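Local atomic coordinates of quinonprotein alcohol dehydrogenase-like protein (Bacteroides thetaiotaomicron VPI-5482, PDB entry 4R5O), a protein that is of unknown function but binds calcium and joins an immunoglobulin-like beta-sandwich domain to a seven-bladed beta-propeller. Residues 136-145 against 155-164; 12-20 against 81-90. All coordinates share one frame; numbering follows the deposited sequence.

Interaction 1. Residues 136-145 against 155-164; sequences LGIGNYDSAN and LLVGTSTSNR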
loop_
_atom_site.group_PDB
_atom_site.type_symbol
_atom_site.label_atom_id
_atom_site.label_comp_id
_atom_site.label_asym_id
_atom_site.label_seq_id
_atom_site.Cartn_x
_atom_site.Cartn_y
_atom_site.Cartn_z
ATOM N N LEU A 136 -2.846 -8.573 -6.694
ATOM C CA LEU A 136 -3.312 -7.220 -7.013
ATOM C C LEU A 136 -3.054 -6.898 -8.503
ATOM O O LEU A 136 -3.434 -5.816 -8.957
ATOM C CB LEU A 136 -2.614 -6.190 -6.109
ATOM C CG LEU A 136 -2.860 -6.264 -4.619
ATOM C CD1 LEU A 136 -1.849 -5.446 -3.862
ATOM C CD2 LEU A 136 -4.238 -5.811 -4.279
ATOM N N GLY A 137 -2.424 -7.850 -9.226
ATOM C CA GLY A 137 -2.101 -7.803 -10.652
ATOM C C GLY A 137 -1.309 -6.598 -11.114
ATOM O O GLY A 137 -1.573 -6.055 -12.187
ATOM N N ILE A 138 -0.330 -6.177 -10.315
ATOM C CA ILE A 138 0.502 -5.024 -10.638
ATOM C C ILE A 138 1.740 -5.529 -11.361
ATOM O O ILE A 138 2.682 -6.041 -10.735
ATOM C CB ILE A 138 0.840 -4.202 -9.373
ATOM C CG1 ILE A 138 -0.448 -3.823 -8.604
ATOM C CG2 ILE A 138 1.692 -2.989 -9.735
ATOM C CD1 ILE A 138 -0.275 -3.300 -7.215
ATOM N N GLY A 139 1.710 -5.423 -12.685
ATOM C CA GLY A 139 2.819 -5.831 -13.538
ATOM C C GLY A 139 3.954 -4.839 -13.469
ATOM O O GLY A 139 3.816 -3.787 -12.839
ATOM N N ASN A 140 5.072 -5.145 -14.144
ATOM C CA ASN A 140 6.274 -4.300 -14.166
ATOM C C ASN A 140 6.030 -2.949 -14.830
ATOM O O ASN A 140 6.683 -1.976 -14.455
ATOM C CB ASN A 140 7.409 -5.013 -14.910
ATOM C CG ASN A 140 7.864 -6.325 -14.298
ATOM O OD1 ASN A 140 7.690 -6.614 -13.097
ATOM N ND2 ASN A 140 8.529 -7.122 -15.115
ATOM N N TYR A 141 5.118 -2.889 -15.813
ATOM C CA TYR A 141 4.836 -1.667 -16.561
ATOM C C TYR A 141 3.510 -1.010 -16.069
ATOM O O TYR A 141 3.017 -0.046 -16.683
ATOM C CB TYR A 141 4.788 -1.987 -18.075
ATOM C CG TYR A 141 6.110 -2.524 -18.598
ATOM C CD1 TYR A 141 7.111 -1.661 -19.039
ATOM C CD2 TYR A 141 6.369 -3.895 -18.632
ATOM C CE1 TYR A 141 8.340 -2.144 -19.491
ATOM C CE2 TYR A 141 7.600 -4.391 -19.070
ATOM C CZ TYR A 141 8.585 -3.510 -19.497
ATOM O OH TYR A 141 9.804 -3.979 -19.938
ATOM N N ASP A 142 2.982 -1.510 -14.929
ATOM C CA ASP A 142 1.776 -1.030 -14.240
ATOM C C ASP A 142 2.130 -0.154 -13.034
ATOM O O ASP A 142 3.173 -0.351 -12.406
ATOM C CB ASP A 142 0.910 -2.206 -13.763
ATOM C CG ASP A 142 0.307 -3.077 -14.840
ATOM O OD1 ASP A 142 0.294 -2.643 -16.028
ATOM O OD2 ASP A 142 -0.242 -4.154 -14.488
ATOM N N SER A 143 1.250 0.785 -12.692
ATOM C CA SER A 143 1.422 1.643 -11.526
ATOM C C SER A 143 0.408 1.273 -10.430
ATOM O O SER A 143 -0.698 0.811 -10.702
ATOM C CB SER A 143 1.283 3.112 -11.902
ATOM O OG SER A 143 -0.013 3.429 -12.372
ATOM N N ALA A 144 0.823 1.453 -9.191
ATOM C CA ALA A 144 0.038 1.242 -7.986
ATOM C C ALA A 144 -0.103 2.565 -7.276
ATOM O O ALA A 144 0.888 3.138 -6.822
ATOM C CB ALA A 144 0.687 0.197 -7.097
ATOM N N ASN A 145 -1.316 3.082 -7.239
ATOM C CA ASN A 145 -1.629 4.368 -6.634
ATOM C C ASN A 145 -2.583 4.080 -5.479
ATOM O O ASN A 145 -3.693 3.597 -5.707
ATOM C CB ASN A 145 -2.205 5.312 -7.727
ATOM C CG ASN A 145 -1.383 5.269 -9.034
ATOM O OD1 ASN A 145 -0.337 5.925 -9.150
ATOM N ND2 ASN A 145 -1.790 4.426 -10.018
ATOM N N LEU A 155 -6.688 1.230 -3.616
ATOM C CA LEU A 155 -5.678 1.017 -4.648
ATOM C C LEU A 155 -6.297 1.175 -6.038
ATOM O O LEU A 155 -7.341 0.587 -6.340
ATOM C CB LEU A 155 -5.022 -0.376 -4.490
ATOM C CG LEU A 155 -4.303 -0.999 -5.703
ATOM C CD1 LEU A 155 -3.016 -0.253 -6.057
ATOM C CD2 LEU A 155 -3.977 -2.436 -5.458
ATOM N N LEU A 156 -5.612 1.964 -6.881
ATOM C CA LEU A 156 -5.903 2.145 -8.293
ATOM C C LEU A 156 -4.715 1.631 -9.069
ATOM O O LEU A 156 -3.603 2.132 -8.868
ATOM C CB LEU A 156 -6.239 3.612 -8.655
ATOM C CG LEU A 156 -6.352 3.937 -10.145
ATOM C CD1 LEU A 156 -7.588 3.321 -10.747
ATOM C CD2 LEU A 156 -6.377 5.417 -10.356
ATOM N N VAL A 157 -4.945 0.633 -9.950
ATOM C CA VAL A 157 -3.895 0.048 -10.784
ATOM C C VAL A 157 -3.951 0.739 -12.159
ATOM O O VAL A 157 -4.980 0.733 -12.835
ATOM C CB VAL A 157 -3.984 -1.509 -10.887
ATOM C CG1 VAL A 157 -2.813 -2.068 -11.672
ATOM C CG2 VAL A 157 -4.027 -2.167 -9.506
ATOM N N GLY A 158 -2.854 1.370 -12.533
ATOM C CA GLY A 158 -2.705 2.011 -13.831
ATOM C C GLY A 158 -2.153 0.962 -14.765
ATOM O O GLY A 158 -0.967 0.633 -14.693
ATOM N N THR A 159 -3.044 0.343 -15.557
ATOM C CA THR A 159 -2.697 -0.769 -16.427
ATOM C C THR A 159 -3.413 -0.618 -17.765
ATOM O O THR A 159 -4.495 -0.052 -17.811
ATOM C CB THR A 159 -3.036 -2.107 -15.728
ATOM O OG1 THR A 159 -2.737 -3.195 -16.604
ATOM C CG2 THR A 159 -4.454 -2.180 -15.233
ATOM N N SER A 160 -2.791 -1.124 -18.852
ATOM C CA SER A 160 -3.350 -1.027 -20.205
ATOM C C SER A 160 -4.479 -2.069 -20.414
ATOM O O SER A 160 -5.240 -1.941 -21.366
ATOM C CB SER A 160 -2.258 -1.185 -21.254
ATOM O OG SER A 160 -1.608 -2.433 -21.097
ATOM N N THR A 161 -4.644 -3.036 -19.477
ATOM C CA THR A 161 -5.713 -4.045 -19.529
ATOM C C THR A 161 -7.045 -3.411 -19.090
ATOM O O THR A 161 -7.188 -2.890 -17.978
ATOM C CB THR A 161 -5.375 -5.269 -18.685
ATOM O OG1 THR A 161 -4.081 -5.725 -19.056
ATOM C CG2 THR A 161 -6.385 -6.403 -18.877
ATOM N N SER A 162 -8.033 -3.519 -19.982
ATOM C CA SER A 162 -9.383 -3.008 -19.830
ATOM C C SER A 162 -10.272 -3.899 -18.963
ATOM O O SER A 162 -10.894 -3.397 -18.042
ATOM C CB SER A 162 -10.015 -2.888 -21.209
ATOM O OG SER A 162 -11.372 -2.483 -21.174
ATOM N N ASN A 163 -10.368 -5.193 -19.274
ATOM C CA ASN A 163 -11.276 -6.142 -18.616
ATOM C C ASN A 163 -10.611 -6.829 -17.430
ATOM O O ASN A 163 -10.304 -8.016 -17.447
ATOM C CB ASN A 163 -11.767 -7.189 -19.631
ATOM C CG ASN A 163 -10.699 -7.950 -20.366
ATOM O OD1 ASN A 163 -9.584 -7.456 -20.622
ATOM N ND2 ASN A 163 -11.057 -9.163 -20.757
ATOM N N ARG A 164 -10.427 -6.064 -16.385
ATOM C CA ARG A 164 -9.858 -6.489 -15.117
ATOM C C ARG A 164 -10.226 -5.483 -14.050
ATOM O O ARG A 164 -10.665 -4.391 -14.382
ATOM C CB ARG A 164 -8.343 -6.668 -15.191
ATOM C CG ARG A 164 -7.584 -5.414 -15.594
ATOM C CD ARG A 164 -6.160 -5.498 -15.115
ATOM N NE ARG A 164 -6.104 -5.504 -13.665
ATOM C CZ ARG A 164 -5.002 -5.641 -12.949
ATOM N NH1 ARG A 164 -3.829 -5.834 -13.550
ATOM N NH2 ARG A 164 -5.064 -5.610 -11.620
#

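Interaction 2. Residues 12-20 against 81-90; sequences LAHYPNVLK and IKNKYGKVEM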
loop_
_atom_site.group_PDB
_atom_site.type_symbol
_atom_site.label_atom_id
_atom_site.label_comp_id
_atom_site.label_asym_id
_atom_site.label_seq_id
_atom_site.Cartn_x
_atom_site.Cartn_y
_atom_site.Cartn_z
ATOM N N LEU A 12 -16.322 -50.172 15.550
ATOM C CA LEU A 12 -16.214 -48.769 15.145
ATOM C C LEU A 12 -15.975 -48.525 13.627
ATOM O O LEU A 12 -15.145 -47.670 13.283
ATOM C CB LEU A 12 -15.042 -48.115 15.898
ATOM C CG LEU A 12 -15.285 -47.696 17.335
ATOM C CD1 LEU A 12 -14.000 -47.326 18.009
ATOM C CD2 LEU A 12 -16.244 -46.525 17.418
ATOM N N ALA A 13 -16.749 -49.168 12.724
ATOM C CA ALA A 13 -16.620 -48.955 11.253
ATOM C C ALA A 13 -15.199 -49.298 10.732
ATOM O O ALA A 13 -14.295 -49.679 11.491
ATOM C CB ALA A 13 -16.963 -47.518 10.858
ATOM N N HIS A 14 -15.038 -49.210 9.424
ATOM C CA HIS A 14 -13.787 -49.587 8.803
ATOM C C HIS A 14 -13.097 -48.381 8.171
ATOM O O HIS A 14 -11.885 -48.452 7.928
ATOM C CB HIS A 14 -14.028 -50.677 7.761
ATOM C CG HIS A 14 -14.604 -51.944 8.324
ATOM N ND1 HIS A 14 -15.959 -52.222 8.236
ATOM C CD2 HIS A 14 -13.992 -52.948 8.999
ATOM C CE1 HIS A 14 -16.123 -53.391 8.833
ATOM N NE2 HIS A 14 -14.969 -53.862 9.314
ATOM N N TYR A 15 -13.835 -47.245 7.973
ATOM C CA TYR A 15 -13.229 -46.013 7.465
ATOM C C TYR A 15 -12.291 -45.432 8.564
ATOM O O TYR A 15 -12.364 -45.880 9.715
ATOM C CB TYR A 15 -14.273 -44.985 6.988
ATOM C CG TYR A 15 -15.307 -44.552 8.001
ATOM C CD1 TYR A 15 -14.995 -43.627 8.995
ATOM C CD2 TYR A 15 -16.638 -44.945 7.877
ATOM C CE1 TYR A 15 -15.947 -43.217 9.929
ATOM C CE2 TYR A 15 -17.611 -44.504 8.775
ATOM C CZ TYR A 15 -17.259 -43.647 9.808
ATOM O OH TYR A 15 -18.206 -43.198 10.696
ATOM N N PRO A 16 -11.371 -44.482 8.247
ATOM C CA PRO A 16 -10.425 -44.021 9.277
ATOM C C PRO A 16 -11.116 -43.475 10.537
ATOM O O PRO A 16 -12.055 -42.685 10.443
ATOM C CB PRO A 16 -9.653 -42.916 8.558
ATOM C CG PRO A 16 -9.706 -43.304 7.133
ATOM C CD PRO A 16 -11.078 -43.851 6.941
ATOM N N ASN A 17 -10.653 -43.939 11.712
ATOM C CA ASN A 17 -11.126 -43.530 13.042
ATOM C C ASN A 17 -10.038 -42.703 13.733
ATOM O O ASN A 17 -9.055 -43.257 14.230
ATOM C CB ASN A 17 -11.530 -44.745 13.900
ATOM C CG ASN A 17 -12.707 -45.522 13.366
ATOM O OD1 ASN A 17 -13.782 -44.973 13.111
ATOM N ND2 ASN A 17 -12.567 -46.833 13.278
ATOM N N VAL A 18 -10.202 -41.373 13.706
ATOM C CA VAL A 18 -9.304 -40.377 14.282
ATOM C C VAL A 18 -9.599 -40.259 15.792
ATOM O O VAL A 18 -10.744 -40.034 16.164
ATOM C CB VAL A 18 -9.497 -39.039 13.519
ATOM C CG1 VAL A 18 -8.816 -37.869 14.214
ATOM C CG2 VAL A 18 -8.994 -39.163 12.100
ATOM N N LEU A 19 -8.579 -40.434 16.656
ATOM C CA LEU A 19 -8.769 -40.338 18.112
ATOM C C LEU A 19 -9.121 -38.881 18.486
ATOM O O LEU A 19 -8.636 -37.960 17.846
ATOM C CB LEU A 19 -7.531 -40.840 18.880
ATOM N N LYS A 20 -10.018 -38.674 19.463
ATOM C CA LYS A 20 -10.473 -37.330 19.867
ATOM C C LYS A 20 -9.314 -36.457 20.335
ATOM O O LYS A 20 -8.448 -36.917 21.075
ATOM C CB LYS A 20 -11.527 -37.394 20.981
ATOM N N ILE A 81 -8.768 -38.008 5.192
ATOM C CA ILE A 81 -8.099 -39.296 5.431
ATOM C C ILE A 81 -8.969 -40.357 4.781
ATOM O O ILE A 81 -10.159 -40.449 5.091
ATOM C CB ILE A 81 -7.804 -39.575 6.926
ATOM C CG1 ILE A 81 -7.245 -38.313 7.621
ATOM C CG2 ILE A 81 -6.885 -40.810 7.067
ATOM C CD1 ILE A 81 -7.124 -38.384 9.065
ATOM N N LYS A 82 -8.374 -41.117 3.850
ATOM C CA LYS A 82 -9.015 -42.118 2.994
ATOM C C LYS A 82 -8.403 -43.517 3.162
ATOM O O LYS A 82 -7.191 -43.631 3.308
ATOM C CB LYS A 82 -8.797 -41.612 1.549
ATOM C CG LYS A 82 -9.366 -42.405 0.386
ATOM C CD LYS A 82 -9.056 -41.643 -0.912
ATOM C CE LYS A 82 -9.507 -42.339 -2.173
ATOM N NZ LYS A 82 -9.189 -41.531 -3.383
ATOM N N ASN A 83 -9.233 -44.575 3.123
ATOM C CA ASN A 83 -8.789 -45.987 3.106
ATOM C C ASN A 83 -9.769 -46.767 2.215
ATOM O O ASN A 83 -10.746 -46.189 1.745
ATOM C CB ASN A 83 -8.635 -46.619 4.513
ATOM C CG ASN A 83 -9.892 -46.874 5.314
ATOM O OD1 ASN A 83 -11.027 -46.667 4.869
ATOM N ND2 ASN A 83 -9.707 -47.351 6.535
ATOM N N LYS A 84 -9.526 -48.067 2.004
ATOM C CA LYS A 84 -10.307 -48.951 1.131
ATOM C C LYS A 84 -11.830 -48.849 1.406
ATOM O O LYS A 84 -12.621 -48.887 0.458
ATOM C CB LYS A 84 -9.833 -50.407 1.329
ATOM C CG LYS A 84 -10.355 -51.400 0.292
ATOM C CD LYS A 84 -9.847 -52.816 0.541
ATOM C CE LYS A 84 -10.432 -53.797 -0.451
ATOM N NZ LYS A 84 -9.892 -55.172 -0.275
ATOM N N TYR A 85 -12.217 -48.636 2.677
ATOM C CA TYR A 85 -13.596 -48.649 3.153
ATOM C C TYR A 85 -14.280 -47.270 3.215
ATOM O O TYR A 85 -15.515 -47.222 3.209
ATOM C CB TYR A 85 -13.634 -49.249 4.553
ATOM C CG TYR A 85 -13.047 -50.644 4.589
ATOM C CD1 TYR A 85 -13.791 -51.744 4.179
ATOM C CD2 TYR A 85 -11.751 -50.865 5.044
ATOM C CE1 TYR A 85 -13.251 -53.028 4.184
ATOM C CE2 TYR A 85 -11.207 -52.150 5.078
ATOM C CZ TYR A 85 -11.961 -53.230 4.645
ATOM O OH TYR A 85 -11.434 -54.502 4.667
ATOM N N GLY A 86 -13.525 -46.185 3.259
ATOM C CA GLY A 86 -14.137 -44.866 3.304
ATOM C C GLY A 86 -13.183 -43.699 3.393
ATOM O O GLY A 86 -11.965 -43.867 3.473
ATOM N N LYS A 87 -13.771 -42.505 3.410
ATOM C CA LYS A 87 -13.130 -41.202 3.437
ATOM C C LYS A 87 -13.693 -40.348 4.578
ATOM O O LYS A 87 -14.912 -40.291 4.769
ATOM C CB LYS A 87 -13.404 -40.549 2.068
ATOM C CG LYS A 87 -12.826 -39.187 1.818
ATOM C CD LYS A 87 -13.013 -38.703 0.390
ATOM C CE LYS A 87 -14.370 -38.147 0.059
ATOM N NZ LYS A 87 -14.418 -37.600 -1.326
ATOM N N VAL A 88 -12.818 -39.677 5.329
ATOM C CA VAL A 88 -13.250 -38.778 6.402
ATOM C C VAL A 88 -12.602 -37.388 6.173
ATOM O O VAL A 88 -11.471 -37.307 5.702
ATOM C CB VAL A 88 -12.976 -39.323 7.818
ATOM C CG1 VAL A 88 -11.502 -39.632 8.047
ATOM C CG2 VAL A 88 -13.484 -38.353 8.868
ATOM N N GLU A 89 -13.336 -36.312 6.475
ATOM C CA GLU A 89 -12.841 -34.960 6.311
ATOM C C GLU A 89 -13.138 -34.096 7.557
ATOM O O GLU A 89 -14.300 -33.914 7.944
ATOM C CB GLU A 89 -13.444 -34.306 5.060
ATOM C CG GLU A 89 -12.983 -32.874 4.843
ATOM C CD GLU A 89 -13.502 -32.183 3.606
ATOM O OE1 GLU A 89 -14.034 -32.877 2.710
ATOM O OE2 GLU A 89 -13.316 -30.949 3.502
HETATM N N MSE A 90 -12.062 -33.528 8.138
HETATM C CA MSE A 90 -12.076 -32.589 9.262
HETATM C C MSE A 90 -11.583 -31.259 8.818
HETATM O O MSE A 90 -10.670 -31.208 8.009
HETATM C CB MSE A 90 -11.219 -33.084 10.406
HETATM C CG MSE A 90 -11.715 -34.338 11.024
HETATM SE SE MSE A 90 -10.230 -35.252 11.769
HETATM C CE MSE A 90 -9.188 -35.532 10.031
#

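Interaction 1. Residues 136-145 against 155-164
L155 overlaps L136 through one of its two methyl branches: CD2 of L155 packs against CD2 of L136 at 3.6 Å, the two leucines crossing obliquely, while L155 CD1 turns the other way and rests on A144 CB at 3.9 Å. CG of L155 lies anti to the backbone N (chi1 159°), and the second torsion then spreads the methyls to the two partners. Next along the same apolar patch, V157 CG2 lies against I138 CG1. Beneath these side chains run the first two strands, 143-149 and 152-158, of a four-stranded antiparallel blade of the beta-propeller, the axes of 143-145 and 155-158 running at 158°. S143 with G158 and N145 with L156 form hydrogen-bonded pairs, and A144 with V157 the non-hydrogen-bonded pair between them. On the face carrying S143 and N145, the N145 amide reinforces the ladder: ND2 donates to L156 O at 3.1 Å, the same oxygen that accepts from N145 N, and it also donates to S143 OG. S143 OG sits over the bare CA of G158, 3.4 Å away. At the loop end, R164 folds back so that the edge of its guanidinium meets two successive carbonyls almost in its own plane, NH1 to G137 O at 2.6 Å in a nearly straight bond and NH2 to L136 O at 3.1 Å. NH2 has a further partner in Y168 OH. D142 N closes the type I turn on G139 O, D142 OD2 also takes G139 N, and T159 OG1 donates to D142 OD1, arriving 44° out of the carboxylate plane.

Interaction 2. Residues 12-20 against 81-90
H14 and Y85 meet with the CB of the histidine over one face of the tyrosine ring, at the tip of a beta hairpin in the N-terminal, immunoglobulin-like domain. H14 CB lies 3.7 Å from the centroid of the Y85 ring and 28° off its normal, which meets the geometry of a CH-pi contact; the CB of K84 flanks the opposite face. The two rings themselves are merely oblique, their planes at 37°. The hairpin joins strands 74-83 and 86-97 through a type I turn from N83 to G86, and the irregular segment 12-20 is laid along one side of it. P16 is the central wedge. Its CB touches V88 CG1 at 3.8 Å on one strand, and its CG slides past I81 CG2, also at 3.8 Å, on the other, the proline and isoleucine running in opposite directions. Further along, V18 splits its branches: CG2 crosses to I81 CD1 at 3.6 Å and CG1 reaches the SE atom of M90, a selenomethionine, at 3.9 Å. A chi1 of 169° turns V18 CG1 away from its own N and leaves CG2 on the side of I81. Y15 has its CB packed over CA of G86. Backbone hydrogen bonds pair N17 with L43 and L19 with E41, so the segment bridges the hairpin and the chain around 41-44. The polar clamp is N83: its OD1 accepts weakly from the backbone N of Y85 and of G86, and its ND2 donates to H14 O at 2.8 Å, lying in the carbonyl plane of H14.

Interaction 1 and interaction 2 belong to different domains: the first lies in a propeller blade, its centre about 13 Å from the centre of the chain, whereas the second lies about 45 Å out, in the immunoglobulin-like domain. Their centres are about 47 Å apart and their nearest atoms about 27 Å, so neither touches the other. Residues 12-90 of interaction 2 are complete before residue 136 of interaction 1 is reached. Each involves a hairpin of consecutive antiparallel strands. Both lie away from the calcium sites, including the ion bound by D356 and D358. A polyether, probably from the crystallisation liquor, is hydrogen-bonded to R164 NH1 of interaction 1.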